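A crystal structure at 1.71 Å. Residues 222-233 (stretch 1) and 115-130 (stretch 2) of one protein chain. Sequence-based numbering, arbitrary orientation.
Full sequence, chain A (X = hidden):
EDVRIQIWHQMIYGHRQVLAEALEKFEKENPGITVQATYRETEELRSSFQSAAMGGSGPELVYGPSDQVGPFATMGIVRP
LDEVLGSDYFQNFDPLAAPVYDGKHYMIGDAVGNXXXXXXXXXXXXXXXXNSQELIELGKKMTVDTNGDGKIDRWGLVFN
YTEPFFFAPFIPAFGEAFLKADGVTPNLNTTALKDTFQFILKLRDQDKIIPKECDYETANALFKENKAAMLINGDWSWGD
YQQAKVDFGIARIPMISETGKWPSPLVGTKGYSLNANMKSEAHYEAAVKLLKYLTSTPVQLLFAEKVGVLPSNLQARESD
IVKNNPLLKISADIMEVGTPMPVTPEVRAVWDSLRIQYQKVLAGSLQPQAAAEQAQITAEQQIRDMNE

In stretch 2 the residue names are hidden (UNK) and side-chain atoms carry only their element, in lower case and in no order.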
# COMPACT_ATOMS: atom_id res chain seq x y z
N LEU A 222 -2.41 -3.41 18.37
CA LEU A 222 -2.07 -4.66 19.03
C LEU A 222 -0.59 -5.00 18.86
O LEU A 222 0.06 -5.48 19.80
CB LEU A 222 -2.94 -5.80 18.50
CG LEU A 222 -4.42 -5.77 18.93
CD1 LEU A 222 -5.24 -6.76 18.14
CD2 LEU A 222 -4.58 -6.03 20.43
N PHE A 223 -0.03 -4.74 17.67
CA PHE A 223 1.39 -5.01 17.45
C PHE A 223 2.26 -4.05 18.26
O PHE A 223 3.26 -4.47 18.86
CB PHE A 223 1.71 -4.91 15.95
CG PHE A 223 3.05 -5.50 15.57
CD1 PHE A 223 3.29 -6.86 15.71
CD2 PHE A 223 4.07 -4.68 15.08
CE1 PHE A 223 4.53 -7.42 15.36
CE2 PHE A 223 5.31 -5.23 14.72
CZ PHE A 223 5.55 -6.59 14.87
N LYS A 224 1.90 -2.76 18.30
CA LYS A 224 2.68 -1.80 19.07
C LYS A 224 2.63 -2.10 20.56
O LYS A 224 3.58 -1.80 21.29
CB LYS A 224 2.17 -0.38 18.81
CG LYS A 224 2.54 0.16 17.44
CD LYS A 224 1.59 1.25 16.99
CE LYS A 224 1.76 2.51 17.82
NZ LYS A 224 0.84 3.59 17.35
N GLU A 225 1.53 -2.69 21.04
CA GLU A 225 1.31 -2.91 22.46
C GLU A 225 1.74 -4.29 22.92
O GLU A 225 1.33 -4.72 24.01
CB GLU A 225 -0.17 -2.67 22.79
CG GLU A 225 -0.59 -1.22 22.58
CD GLU A 225 -2.09 -1.04 22.48
OE1 GLU A 225 -2.82 -2.01 22.76
OE2 GLU A 225 -2.52 0.08 22.13
N ASN A 226 2.54 -5.00 22.13
CA ASN A 226 3.03 -6.34 22.48
C ASN A 226 1.88 -7.32 22.67
O ASN A 226 1.98 -8.25 23.47
CB ASN A 226 3.91 -6.30 23.73
CG ASN A 226 5.10 -5.39 23.57
OD1 ASN A 226 5.80 -5.45 22.56
ND2 ASN A 226 5.34 -4.55 24.57
N LYS A 227 0.78 -7.13 21.95
CA LYS A 227 -0.37 -8.02 22.04
C LYS A 227 -0.59 -8.83 20.77
O LYS A 227 -1.61 -9.50 20.64
CB LYS A 227 -1.63 -7.23 22.38
CG LYS A 227 -1.57 -6.53 23.74
CD LYS A 227 -2.90 -5.88 24.10
CE LYS A 227 -2.88 -5.34 25.53
NZ LYS A 227 -2.44 -3.91 25.58
N ALA A 228 0.36 -8.78 19.83
CA ALA A 228 0.30 -9.58 18.60
C ALA A 228 1.72 -10.01 18.26
O ALA A 228 2.58 -9.16 18.04
CB ALA A 228 -0.31 -8.78 17.43
N ALA A 229 1.95 -11.33 18.20
CA ALA A 229 3.30 -11.81 17.88
C ALA A 229 3.67 -11.50 16.43
O ALA A 229 4.82 -11.16 16.14
CB ALA A 229 3.40 -13.32 18.12
N MET A 230 2.70 -11.60 15.52
CA MET A 230 2.93 -11.43 14.10
C MET A 230 1.91 -10.47 13.52
O MET A 230 0.80 -10.34 14.03
CB MET A 230 2.86 -12.77 13.36
CG MET A 230 4.03 -13.67 13.68
SD MET A 230 3.97 -15.30 12.95
CE MET A 230 2.72 -16.11 13.97
N LEU A 231 2.32 -9.79 12.46
CA LEU A 231 1.50 -8.79 11.78
C LEU A 231 1.74 -8.93 10.29
O LEU A 231 2.83 -9.30 9.86
CB LEU A 231 1.87 -7.38 12.28
CG LEU A 231 1.51 -6.16 11.42
CD1 LEU A 231 0.03 -5.87 11.59
CD2 LEU A 231 2.33 -4.97 11.84
N ILE A 232 0.71 -8.64 9.48
CA ILE A 232 0.94 -8.42 8.06
C ILE A 232 0.67 -6.94 7.79
O ILE A 232 -0.42 -6.44 8.07
CB ILE A 232 0.07 -9.32 7.17
CG1 ILE A 232 0.53 -10.78 7.34
CG2 ILE A 232 0.24 -8.91 5.68
CD1 ILE A 232 -0.36 -11.79 6.61
N ASN A 233 1.69 -6.24 7.28
CA ASN A 233 1.56 -4.81 7.03
C ASN A 233 2.63 -4.42 6.02
O ASN A 233 3.48 -5.24 5.63
CB ASN A 233 1.69 -4.00 8.34
CG ASN A 233 0.94 -2.68 8.29
OD1 ASN A 233 0.47 -2.25 7.24
ND2 ASN A 233 0.82 -2.03 9.45
N UNK A 115 4.70 -2.61 -0.32
CA UNK A 115 4.50 -4.04 -0.35
C UNK A 115 4.21 -4.57 1.05
O UNK A 115 4.78 -4.09 2.04
c UNK A 115 7.97 -5.12 0.34
n UNK A 115 8.97 -4.27 0.76
c UNK A 115 8.65 -3.03 0.42
n UNK A 115 7.48 -3.06 -0.20
c UNK A 115 7.03 -4.37 -0.27
c UNK A 115 5.73 -4.75 -0.93
N UNK A 116 3.35 -5.58 1.12
CA UNK A 116 3.03 -6.25 2.37
C UNK A 116 4.04 -7.34 2.69
O UNK A 116 4.65 -7.94 1.80
c UNK A 116 0.41 -4.98 3.41
c UNK A 116 0.51 -5.85 2.17
c UNK A 116 1.64 -6.86 2.31
c UNK A 116 -0.80 -6.61 1.92
N UNK A 117 4.19 -7.61 3.99
CA UNK A 117 5.15 -8.61 4.44
C UNK A 117 4.69 -9.10 5.80
O UNK A 117 3.76 -8.54 6.39
c UNK A 117 6.56 -8.02 4.51
c UNK A 117 7.07 -4.71 4.16
c UNK A 117 6.74 -7.04 5.65
s UNK A 117 7.97 -5.77 5.32
N UNK A 118 5.36 -10.14 6.31
CA UNK A 118 5.17 -10.55 7.69
C UNK A 118 6.11 -9.74 8.57
O UNK A 118 7.29 -9.57 8.24
c UNK A 118 3.56 -12.82 9.31
c UNK A 118 5.44 -12.06 7.86
c UNK A 118 5.06 -12.64 9.23
c UNK A 118 5.78 -13.98 9.47
N UNK A 119 5.58 -9.20 9.67
CA UNK A 119 6.40 -8.56 10.69
C UNK A 119 6.23 -9.39 11.94
O UNK A 119 5.14 -9.91 12.20
c UNK A 119 5.98 -7.10 10.96
c UNK A 119 6.38 -4.72 10.29
c UNK A 119 6.08 -6.13 9.77
c UNK A 119 4.80 -6.15 8.94
N UNK A 120 7.29 -9.51 12.73
CA UNK A 120 7.19 -10.30 13.95
C UNK A 120 7.91 -9.58 15.07
O UNK A 120 8.94 -8.95 14.84
c UNK A 120 7.75 -11.72 13.77
c UNK A 120 9.17 -11.82 13.23
o UNK A 120 13.06 -12.16 11.79
c UNK A 120 9.42 -11.80 11.87
c UNK A 120 10.24 -11.98 14.10
c UNK A 120 10.72 -11.91 11.37
c UNK A 120 11.77 -12.05 12.26
c UNK A 120 11.54 -12.08 13.62
N UNK A 121 7.34 -9.67 16.28
CA UNK A 121 7.88 -9.03 17.47
C UNK A 121 8.93 -9.97 18.08
O UNK A 121 8.60 -11.08 18.50
n UNK A 121 6.21 -7.19 20.26
o UNK A 121 8.36 -7.80 19.99
c UNK A 121 6.75 -8.72 18.45
c UNK A 121 7.18 -7.86 19.63
N UNK A 122 10.18 -9.51 18.11
CA UNK A 122 11.26 -10.35 18.61
C UNK A 122 11.18 -10.59 20.11
O UNK A 122 11.95 -11.42 20.62
c UNK A 122 14.41 -9.12 14.88
c UNK A 122 14.06 -8.95 16.35
c UNK A 122 12.60 -9.71 18.23
c UNK A 122 12.85 -9.79 16.73
n UNK A 122 15.68 -8.41 14.53
N UNK A 123 10.29 -9.91 20.84
CA UNK A 123 9.99 -10.32 22.21
C UNK A 123 9.47 -11.74 22.26
O UNK A 123 9.65 -12.44 23.26
c UNK A 123 8.95 -9.38 22.85
n UNK A 123 10.03 -6.41 25.75
c UNK A 123 9.49 -8.24 23.66
c UNK A 123 8.64 -6.91 25.61
c UNK A 123 8.34 -7.40 24.21
N UNK A 124 8.79 -12.18 21.20
CA UNK A 124 8.12 -13.47 21.15
C UNK A 124 8.72 -14.44 20.14
O UNK A 124 8.72 -15.64 20.38
c UNK A 124 5.93 -12.33 21.74
c UNK A 124 4.63 -10.60 23.50
c UNK A 124 4.84 -10.23 22.17
c UNK A 124 5.71 -12.69 23.06
c UNK A 124 6.64 -13.27 20.80
c UNK A 124 5.49 -11.09 21.31
c UNK A 124 5.06 -11.83 23.94
N UNK A 125 9.22 -13.94 19.01
CA UNK A 125 9.63 -14.79 17.90
C UNK A 125 11.01 -14.35 17.44
O UNK A 125 11.23 -13.17 17.14
c UNK A 125 9.18 -15.42 15.49
c UNK A 125 8.63 -14.70 16.74
c UNK A 125 6.17 -14.89 16.20
c UNK A 125 7.26 -15.24 17.16
N UNK A 126 11.94 -15.31 17.36
CA UNK A 126 13.27 -15.09 16.80
C UNK A 126 13.39 -15.60 15.37
O UNK A 126 14.08 -14.98 14.55
c UNK A 126 15.73 -15.49 17.16
o UNK A 126 14.21 -15.32 19.02
c UNK A 126 14.33 -15.79 17.67
N UNK A 127 12.75 -16.72 15.06
CA UNK A 127 12.80 -17.31 13.73
C UNK A 127 11.40 -17.32 13.13
O UNK A 127 10.52 -18.02 13.65
o UNK A 127 14.63 -18.71 14.46
c UNK A 127 13.36 -18.74 13.78
c UNK A 127 13.56 -19.30 12.38
N UNK A 128 11.15 -16.56 12.08
CA UNK A 128 9.78 -16.46 11.55
C UNK A 128 9.36 -17.74 10.86
O UNK A 128 10.21 -18.50 10.38
c UNK A 128 9.87 -15.29 10.56
c UNK A 128 11.30 -15.23 10.15
c UNK A 128 12.09 -15.68 11.36
N UNK A 129 8.06 -18.00 10.76
CA UNK A 129 7.59 -19.17 10.01
C UNK A 129 7.84 -18.98 8.52
O UNK A 129 7.66 -17.88 7.98
c UNK A 129 5.73 -17.78 10.57
c UNK A 129 6.09 -19.22 10.32
c UNK A 129 6.94 -17.20 11.30
N UNK A 130 8.22 -20.07 7.85
CA UNK A 130 8.49 -20.02 6.42
C UNK A 130 7.34 -20.54 5.57
O UNK A 130 7.34 -20.34 4.35
n UNK A 130 11.41 -24.59 8.13
c UNK A 130 9.78 -20.80 6.09
c UNK A 130 11.17 -24.36 6.68
c UNK A 130 11.16 -22.87 6.34
c UNK A 130 9.78 -22.26 6.51
O HOH W 1 3.45 -7.13 19.42

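Position 115 carries one carbon and then a five-membered ring of three carbons and two nitrogens, which is histidine. The CA-to-CB bond of His 115 points away from stretch 1, and one ring nitrogen is hydrogen-bonded elsewhere in the structure.

Position 116 has four carbons forked at the second, close to Ile 232: leucine. CB of Leu 116 lies 4.2 Å from CG2 of Ile 232, an apolar side chain meeting an apolar neighbour.

At 117 two carbons, a sulfur and a last carbon form an unbranched chain beside a strand paired with Asn 233, so the residue is methionine. N of Met 117 donates to O of Asn 233 (3.0 Å), and its O accepts from N of Asn 233 (3.2 Å); the flexible side chain is buried, its sulfur satisfied elsewhere in the structure.

Position 118 again has four carbons forked at the second, one of them near Met 230 and Ile 232. It is leucine, and CD1 of Leu 118 lies 4.1 Å from CB of Met 230 and 4.2 Å from CG1 of Ile 232, filling space on the face that these side chains share.

The four carbons at 119, forked at the second, lie on the other face, near Phe 223, Leu 231 and Asn 233. This leucine suits a buried, mostly apolar site: CD1 of Leu 119 is 4.0 Å from CD2 of Leu 231, and its CB is 4.0 Å from CZ of Phe 223.

Position 120 shows one carbon, near Met 230, and a six-carbon ring bearing an oxygen: tyrosine. CB of Tyr 120 offers CG of Met 230 an apolar contact at 4.2 Å, while the ring leads away from stretch 1.

Two carbons, the second carrying one oxygen and one nitrogen that faces Asn 226, make 121 asparagine. ND2 of Asn 121 donates to OD1 of Asn 226 (2.9 Å) and to a water that in turn donates to O of Phe 223 and O of Ala 228. OD1 of Asn 121 accepts from N of residue 123 (3.0 Å), so the amide uses both its ends.

Positions 122 and 123 each have four carbons in a row ending in nitrogen; only the second chain nears Asn 226. Both are lysines. Lys 122 is exposed; CD of Lys 123 passes 3.6 Å from OD1 of Asn 226.

One carbon and an oxygen-free six-membered ring, near Asn 226 and Ala 229, identify phenylalanine at 124. The flat Phe 124 ring can bring its edge to Asn 226, CZ 3.5 Å from its O, and also lie near Ala 229.

Position 125 has four carbons forked at the first, one lying against Ala 229 and Met 230: isoleucine. Apolar like both neighbours, CD1 of Ile 125 reaches CG of Met 230 at 3.5 Å and CB of Ala 229 at 3.7 Å.

Positions 126 and 127 each have one carbon bearing an oxygen and a carbon. Thr 126 and Thr 127 lie out of reach.

At 128 and 129, three carbons close onto the backbone nitrogen, the second ring near Met 230: prolines. CG of Pro 129, 3.9 Å from SD of Met 230, adds an apolar surface.

Position 130, four carbons ending in nitrogen, is Lys 130, exposed and distant.

The contact is an antiparallel strand pair, locked by alternating backbone hydrogen bonds, packed on both faces and extended by the Asn 121–Asn 226 bond.

Stretch 2, residues 115-130: HLMLLYNKKFITTPPK
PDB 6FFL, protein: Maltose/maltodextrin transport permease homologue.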